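Local coordinates for tailspike protein (Siphovirus 9NA, PDB 3RIQ), which binds the lipopolysaccharide of Salmonella as the receptor-recognition spike of the phage tail and probably cleaves its O-antigen as an endorhamnosidase, at residues M347-N358 against Q373-G384. Sequence-based numbering, arbitrary orientation.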
loop_
_atom_site.group_PDB
_atom_site.type_symbol
_atom_site.label_atom_id
_atom_site.label_comp_id
_atom_site.label_asym_id
_atom_site.label_seq_id
_atom_site.Cartn_x
_atom_site.Cartn_y
_atom_site.Cartn_z
ATOM N N MET A 347 9.799 2.197 -14.906
ATOM C CA MET A 347 10.516 1.749 -13.696
ATOM C C MET A 347 11.845 1.211 -14.200
ATOM O O MET A 347 11.879 0.447 -15.183
ATOM C CB MET A 347 9.736 0.654 -12.944
ATOM C CG MET A 347 10.338 0.301 -11.581
ATOM S SD MET A 347 10.680 -1.465 -11.325
ATOM C CE MET A 347 12.334 -1.659 -12.005
ATOM N N PHE A 348 12.941 1.581 -13.540
ATOM C CA PHE A 348 14.264 1.194 -14.051
ATOM C C PHE A 348 15.191 0.887 -12.854
ATOM O O PHE A 348 15.388 1.715 -11.958
ATOM C CB PHE A 348 14.825 2.337 -14.932
ATOM C CG PHE A 348 15.949 1.947 -15.865
ATOM C CD1 PHE A 348 15.817 2.177 -17.250
ATOM C CD2 PHE A 348 17.172 1.445 -15.394
ATOM C CE1 PHE A 348 16.884 1.868 -18.157
ATOM C CE2 PHE A 348 18.224 1.151 -16.286
ATOM C CZ PHE A 348 18.078 1.356 -17.665
ATOM N N ASP A 349 15.753 -0.317 -12.859
ATOM C CA ASP A 349 16.787 -0.729 -11.905
ATOM C C ASP A 349 18.119 -0.790 -12.631
ATOM O O ASP A 349 18.357 -1.709 -13.453
ATOM C CB ASP A 349 16.405 -2.063 -11.227
ATOM C CG ASP A 349 17.420 -2.523 -10.183
ATOM O OD1 ASP A 349 18.612 -2.149 -10.234
ATOM O OD2 ASP A 349 17.006 -3.315 -9.311
ATOM N N ARG A 350 18.968 0.204 -12.349
ATOM C CA ARG A 350 20.264 0.343 -13.013
ATOM C C ARG A 350 21.354 -0.410 -12.233
ATOM O O ARG A 350 22.524 -0.475 -12.663
ATOM C CB ARG A 350 20.621 1.841 -13.156
ATOM C CG ARG A 350 22.024 2.080 -13.698
ATOM C CD ARG A 350 22.089 2.434 -15.130
ATOM N NE ARG A 350 22.290 3.861 -15.064
ATOM C CZ ARG A 350 22.824 4.672 -15.979
ATOM N NH1 ARG A 350 23.222 4.272 -17.197
ATOM N NH2 ARG A 350 22.920 5.947 -15.641
ATOM N N GLY A 351 20.979 -0.954 -11.083
ATOM C CA GLY A 351 21.918 -1.685 -10.221
ATOM C C GLY A 351 21.776 -3.188 -10.372
ATOM O O GLY A 351 21.590 -3.710 -11.481
ATOM N N THR A 352 21.888 -3.891 -9.248
ATOM C CA THR A 352 21.785 -5.342 -9.251
ATOM C C THR A 352 21.409 -5.798 -7.845
ATOM O O THR A 352 21.537 -5.040 -6.901
ATOM C CB THR A 352 23.153 -5.975 -9.684
ATOM O OG1 THR A 352 22.994 -7.375 -9.890
ATOM C CG2 THR A 352 24.233 -5.750 -8.601
ATOM N N ASN A 353 20.957 -7.041 -7.684
ATOM C CA ASN A 353 20.764 -7.627 -6.365
ATOM C C ASN A 353 19.854 -6.744 -5.505
ATOM O O ASN A 353 20.117 -6.515 -4.333
ATOM C CB ASN A 353 22.139 -7.880 -5.703
ATOM C CG ASN A 353 22.037 -8.592 -4.363
ATOM O OD1 ASN A 353 21.153 -9.429 -4.158
ATOM N ND2 ASN A 353 22.941 -8.249 -3.433
ATOM N N ASN A 354 18.741 -6.307 -6.105
ATOM C CA ASN A 354 17.682 -5.590 -5.382
ATOM C C ASN A 354 16.422 -6.427 -5.308
ATOM O O ASN A 354 16.193 -7.317 -6.131
ATOM C CB ASN A 354 17.394 -4.233 -6.070
ATOM C CG ASN A 354 18.597 -3.304 -6.029
ATOM O OD1 ASN A 354 19.131 -3.038 -4.956
ATOM N ND2 ASN A 354 19.049 -2.846 -7.193
ATOM N N ASP A 355 15.602 -6.097 -4.315
ATOM C CA ASP A 355 14.338 -6.779 -4.076
ATOM C C ASP A 355 13.193 -5.830 -4.376
ATOM O O ASP A 355 13.081 -4.782 -3.745
ATOM C CB ASP A 355 14.288 -7.267 -2.636
ATOM C CG ASP A 355 15.143 -8.479 -2.443
ATOM O OD1 ASP A 355 14.726 -9.564 -2.879
ATOM O OD2 ASP A 355 16.234 -8.370 -1.872
ATOM N N ILE A 356 12.381 -6.212 -5.358
ATOM C CA ILE A 356 11.406 -5.321 -5.999
ATOM C C ILE A 356 10.046 -5.970 -5.979
ATOM O O ILE A 356 9.880 -7.046 -6.550
ATOM C CB ILE A 356 11.805 -5.077 -7.484
ATOM C CG1 ILE A 356 13.213 -4.486 -7.598
ATOM C CG2 ILE A 356 10.818 -4.165 -8.201
ATOM C CD1 ILE A 356 13.764 -4.461 -9.009
ATOM N N THR A 357 9.081 -5.323 -5.342
ATOM C CA THR A 357 7.743 -5.899 -5.220
ATOM C C THR A 357 6.639 -4.908 -5.458
ATOM O O THR A 357 6.790 -3.739 -5.183
ATOM C CB THR A 357 7.504 -6.543 -3.812
ATOM O OG1 THR A 357 7.745 -5.588 -2.774
ATOM C CG2 THR A 357 8.414 -7.747 -3.581
ATOM N N ASN A 358 5.526 -5.404 -6.004
ATOM C CA ASN A 358 4.293 -4.600 -6.137
ATOM C C ASN A 358 4.475 -3.345 -6.967
ATOM O O ASN A 358 4.209 -2.219 -6.527
ATOM C CB ASN A 358 3.703 -4.343 -4.745
ATOM C CG ASN A 358 3.269 -5.638 -4.089
ATOM O OD1 ASN A 358 2.497 -6.398 -4.687
ATOM N ND2 ASN A 358 3.818 -5.941 -2.933
ATOM N N GLN A 373 8.866 -0.802 -20.807
ATOM C CA GLN A 373 8.055 -0.344 -19.673
ATOM C C GLN A 373 8.807 -0.487 -18.364
ATOM O O GLN A 373 8.835 0.441 -17.592
ATOM C CB GLN A 373 6.705 -1.083 -19.590
ATOM C CG GLN A 373 5.896 -0.961 -20.891
ATOM C CD GLN A 373 5.252 0.383 -21.076
ATOM O OE1 GLN A 373 4.519 0.851 -20.213
ATOM N NE2 GLN A 373 5.494 0.998 -22.220
ATOM N N ILE A 374 9.402 -1.649 -18.135
ATOM C CA ILE A 374 10.173 -1.948 -16.930
ATOM C C ILE A 374 11.498 -2.532 -17.397
ATOM O O ILE A 374 11.528 -3.419 -18.269
ATOM C CB ILE A 374 9.421 -2.950 -16.027
ATOM C CG1 ILE A 374 8.177 -2.290 -15.433
ATOM C CG2 ILE A 374 10.320 -3.466 -14.851
ATOM C CD1 ILE A 374 7.339 -3.201 -14.521
ATOM N N VAL A 375 12.584 -1.992 -16.859
ATOM C CA VAL A 375 13.941 -2.469 -17.157
ATOM C C VAL A 375 14.687 -2.778 -15.876
ATOM O O VAL A 375 14.653 -1.968 -14.923
ATOM C CB VAL A 375 14.777 -1.392 -17.922
ATOM C CG1 VAL A 375 16.235 -1.847 -18.069
ATOM C CG2 VAL A 375 14.151 -1.093 -19.299
ATOM N N CYS A 376 15.408 -3.903 -15.853
ATOM C CA CYS A 376 16.427 -4.143 -14.821
ATOM C C CYS A 376 17.683 -4.566 -15.548
ATOM O O CYS A 376 17.648 -5.475 -16.441
ATOM C CB CYS A 376 16.048 -5.269 -13.862
ATOM S SG CYS A 376 14.511 -5.029 -12.939
ATOM N N GLU A 377 18.797 -3.957 -15.152
ATOM C CA GLU A 377 20.077 -4.181 -15.803
ATOM C C GLU A 377 20.889 -5.300 -15.142
ATOM O O GLU A 377 21.829 -5.834 -15.750
ATOM C CB GLU A 377 20.907 -2.871 -15.857
ATOM C CG GLU A 377 20.286 -1.767 -16.665
ATOM C CD GLU A 377 20.743 -1.732 -18.091
ATOM O OE1 GLU A 377 21.339 -2.730 -18.569
ATOM O OE2 GLU A 377 20.541 -0.681 -18.743
ATOM N N GLY A 378 20.555 -5.663 -13.903
ATOM C CA GLY A 378 21.396 -6.604 -13.148
ATOM C C GLY A 378 20.562 -7.771 -12.686
ATOM O O GLY A 378 19.513 -8.058 -13.270
ATOM N N GLY A 379 20.997 -8.445 -11.638
ATOM C CA GLY A 379 20.254 -9.619 -11.193
ATOM C C GLY A 379 19.364 -9.270 -10.028
ATOM O O GLY A 379 19.750 -9.466 -8.854
ATOM N N SER A 380 18.166 -8.776 -10.345
ATOM C CA SER A 380 17.210 -8.396 -9.302
ATOM C C SER A 380 16.081 -9.431 -9.186
ATOM O O SER A 380 15.988 -10.366 -10.002
ATOM C CB SER A 380 16.678 -6.971 -9.522
ATOM O OG SER A 380 17.743 -6.069 -9.247
ATOM N N ARG A 381 15.251 -9.288 -8.143
ATOM C CA ARG A 381 14.185 -10.273 -7.900
ATOM C C ARG A 381 12.879 -9.481 -7.872
ATOM O O ARG A 381 12.710 -8.601 -7.013
ATOM C CB ARG A 381 14.406 -10.981 -6.547
ATOM C CG ARG A 381 15.681 -11.838 -6.534
ATOM C CD ARG A 381 16.193 -12.157 -5.124
ATOM N NE ARG A 381 16.689 -10.960 -4.437
ATOM C CZ ARG A 381 17.930 -10.447 -4.517
ATOM N NH1 ARG A 381 18.852 -11.025 -5.282
ATOM N NH2 ARG A 381 18.246 -9.344 -3.803
ATOM N N LEU A 382 11.970 -9.785 -8.799
ATOM C CA LEU A 382 10.724 -9.016 -8.958
ATOM C C LEU A 382 9.539 -9.894 -8.632
ATOM O O LEU A 382 9.460 -11.035 -9.157
ATOM C CB LEU A 382 10.564 -8.523 -10.399
ATOM C CG LEU A 382 11.556 -7.467 -10.908
ATOM C CD1 LEU A 382 12.937 -8.055 -11.101
ATOM C CD2 LEU A 382 11.059 -6.879 -12.215
ATOM N N ARG A 383 8.626 -9.390 -7.793
ATOM C CA ARG A 383 7.430 -10.179 -7.403
ATOM C C ARG A 383 6.231 -9.252 -7.402
ATOM O O ARG A 383 6.232 -8.265 -6.662
ATOM C CB ARG A 383 7.548 -10.867 -6.033
ATOM C CG ARG A 383 8.774 -11.734 -5.784
ATOM C CD ARG A 383 9.773 -10.998 -4.989
ATOM N NE ARG A 383 10.937 -11.765 -4.529
ATOM C CZ ARG A 383 11.949 -11.193 -3.863
ATOM N NH1 ARG A 383 11.913 -9.881 -3.588
ATOM N NH2 ARG A 383 12.997 -11.912 -3.495
ATOM N N GLY A 384 5.209 -9.574 -8.185
ATOM C CA GLY A 384 4.005 -8.776 -8.189
ATOM C C GLY A 384 4.184 -7.576 -9.087
ATOM O O GLY A 384 4.471 -6.478 -8.617
HETATM O O HOH W 1 18.825 -4.883 -11.807
#
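Met347 CE packs against Ile374 CG2 (3.9 Å) inside the coil. With CG anti to the backbone N (chi1 -162°), Phe348 turns its ring outward beside Val375, whose CG1 sits over one face, 3.8 Å from the ring centroid; Glu377 OE2 comes to the edge. Asp349 OD2 is gripped from opposite faces of its carboxylate by Ser380 OG (2.9 Å) and Asn354 ND2, with Trp327 NE1 also donating; OD1 takes Gly351 N in an Asx turn, and Asn354 OD1 accepts from Asn332 N. 347-358 and 373-384 are neighbouring rungs of the right-handed parallel beta-helix of a P22-type tailspike, paired through bonds such as Asp349 N to Val375 O; the turn 350-354 stacks on 377-380 with a one-residue register shift. There a water bridges Gly351 O, Gly378 N and Ser380 OG, and Thr352 OG1 accepts from Gly379 N. Arg381 holds Asn353 OD1 end-on with NH1 and NH2, and Asp355 side-on, NE to OD1 (2.9 Å) and NH2 to OD2, both from above the carboxylate plane. The guanidinium of Arg383, nearly coplanar with that carboxylate (1°), joins this salt-bridge network through NH1 and NH2 to OD1; its NE goes to His388 of a neighbouring subunit. Ile356 CD1 points inward, near Cys376 SG.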